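Local coordinates for acetyltransferase (Agrobacterium tumefaciens, PDB 2FSR), which probably transfers an acetyl group from acetyl-coenzyme A to an acceptor amine, as a member of the GNAT family, at residues 103-108 with 112-117. Residues are numbered along the deposited sequence; the frame is centred on the assembly and turned at random.
Sequences GINHGP and EKELGW
K113 reaches over the ring of H106 and donates from NZ to ND1 at 2.9 Å, NZ lying 28° out of the imidazole plane. The chain is extended as far as CE and bends only at its last torsion (chi4 -66°), which turns the ammonium back to the ring it has just passed. On the way K113 CG sits over one face of the H106 ring, offset toward its rim, 3.7 Å from the centroid, a CH-pi contact; H85 takes a second bond from NZ, and F83 also meets the imidazole.

One step along, N105 and E114 run alongside each other from the same face of the sheet. ND2 of N105 donates to OE1 of E114 at 3.0 Å, meeting the oxygen nearly along its C-O axis, with amide and carboxylate planes 37° apart. The same ND2 makes a weak bond to E114 O. H75 binds N105 OD1, which fixes which end of the amide is which. The backbone N of Y152 binds E114 OE2, and with both oxygens engaged the carboxylate plane should be held.

Beneath these side chains runs a backbone ladder. N105 N to E114 O (2.7 Å) and E114 N to N105 O close one hydrogen-bonded pair, and G103 and G116 exchange two bonds in the next. Between them lies the non-hydrogen-bonded pair I104-L115, where I104 CA approaches E114 O, the carbonyl preceding L115, at 3.1 Å, a CA-H...O contact.

On the opposite face from N105 and E114, apolar side chains meet: I104 CG1 touches L115 CD1 at 3.8 Å, and helix 128-143 packs against both residues. This is the loop end of an antiparallel beta hairpin, 97-105 with 114-119, whose second strand leads into helix 128-143; in GNAT enzymes such a strand and helix usually flank the acetyl-coenzyme A site.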
# COMPACT_ATOMS: atom_id res chain seq x y z
N GLY A 103 -1.04 0.23 0.09
CA GLY A 103 -1.13 1.53 -0.59
C GLY A 103 -0.72 1.55 -2.04
O GLY A 103 -0.02 0.65 -2.52
N ILE A 104 -1.18 2.57 -2.74
CA ILE A 104 -0.65 2.88 -4.04
C ILE A 104 0.00 4.27 -3.98
O ILE A 104 -0.61 5.23 -3.51
CB ILE A 104 -1.72 2.82 -5.14
CG1 ILE A 104 -2.28 1.40 -5.25
CG2 ILE A 104 -1.16 3.28 -6.49
CD1 ILE A 104 -3.60 1.34 -6.01
N ASN A 105 1.24 4.29 -4.45
CA ASN A 105 2.16 5.43 -4.31
C ASN A 105 2.44 6.09 -5.64
O ASN A 105 2.65 5.39 -6.64
CB ASN A 105 3.48 4.90 -3.79
CG ASN A 105 3.33 4.21 -2.45
OD1 ASN A 105 3.11 4.87 -1.43
ND2 ASN A 105 3.39 2.89 -2.44
N HIS A 106 2.52 7.41 -5.66
CA HIS A 106 3.07 8.07 -6.85
C HIS A 106 3.81 9.33 -6.42
O HIS A 106 4.18 9.45 -5.24
CB HIS A 106 1.97 8.36 -7.88
CG HIS A 106 2.46 8.47 -9.30
ND1 HIS A 106 1.65 8.92 -10.32
CD2 HIS A 106 3.66 8.20 -9.86
CE1 HIS A 106 2.34 8.91 -11.45
NE2 HIS A 106 3.56 8.49 -11.20
N GLY A 107 4.02 10.25 -7.35
CA GLY A 107 4.80 11.44 -7.06
C GLY A 107 6.26 11.26 -7.44
O GLY A 107 6.64 10.25 -8.03
N PRO A 108 7.11 12.26 -7.10
CA PRO A 108 8.49 12.32 -7.63
C PRO A 108 9.41 11.18 -7.24
O PRO A 108 10.45 11.01 -7.86
CB PRO A 108 9.01 13.66 -7.07
CG PRO A 108 8.20 13.87 -5.83
CD PRO A 108 6.81 13.41 -6.22
N GLU A 112 6.64 4.91 -11.54
CA GLU A 112 5.30 4.51 -11.93
C GLU A 112 4.45 4.32 -10.67
O GLU A 112 5.02 4.16 -9.57
CB GLU A 112 5.37 3.19 -12.71
CG GLU A 112 6.07 3.35 -14.08
CD GLU A 112 6.00 2.08 -14.93
OE1 GLU A 112 6.91 1.24 -14.79
OE2 GLU A 112 5.02 1.94 -15.69
N LYS A 113 3.13 4.34 -10.84
CA LYS A 113 2.19 4.10 -9.71
C LYS A 113 2.46 2.72 -9.13
O LYS A 113 2.51 1.74 -9.87
CB LYS A 113 0.73 4.29 -10.11
CG LYS A 113 0.39 5.73 -10.49
CD LYS A 113 -1.09 5.89 -10.79
CE LYS A 113 -1.43 7.30 -11.24
NZ LYS A 113 -1.23 8.34 -10.17
N GLU A 114 2.64 2.65 -7.82
CA GLU A 114 3.26 1.49 -7.16
C GLU A 114 2.43 0.98 -5.99
O GLU A 114 2.05 1.76 -5.10
CB GLU A 114 4.68 1.83 -6.69
CG GLU A 114 5.52 0.59 -6.35
CD GLU A 114 5.69 0.35 -4.89
OE1 GLU A 114 5.10 1.09 -4.07
OE2 GLU A 114 6.48 -0.56 -4.57
N LEU A 115 2.15 -0.32 -6.00
CA LEU A 115 1.41 -0.99 -4.94
C LEU A 115 2.38 -1.57 -3.91
O LEU A 115 3.31 -2.31 -4.26
CB LEU A 115 0.57 -2.14 -5.56
CG LEU A 115 -0.35 -2.98 -4.66
CD1 LEU A 115 -1.50 -2.16 -4.14
CD2 LEU A 115 -0.88 -4.20 -5.42
N GLY A 116 2.19 -1.20 -2.64
CA GLY A 116 3.04 -1.74 -1.58
C GLY A 116 2.24 -2.15 -0.37
O GLY A 116 1.11 -1.73 -0.19
N TRP A 117 2.83 -3.01 0.45
CA TRP A 117 2.12 -3.52 1.64
C TRP A 117 3.11 -3.83 2.74
O TRP A 117 4.29 -4.06 2.48
CB TRP A 117 1.30 -4.80 1.33
CG TRP A 117 2.14 -5.86 0.67
CD1 TRP A 117 2.91 -6.81 1.28
CD2 TRP A 117 2.31 -6.05 -0.74
NE1 TRP A 117 3.57 -7.57 0.33
CE2 TRP A 117 3.21 -7.13 -0.91
CE3 TRP A 117 1.80 -5.40 -1.87
CZ2 TRP A 117 3.61 -7.57 -2.18
CZ3 TRP A 117 2.19 -5.85 -3.12
CH2 TRP A 117 3.09 -6.91 -3.27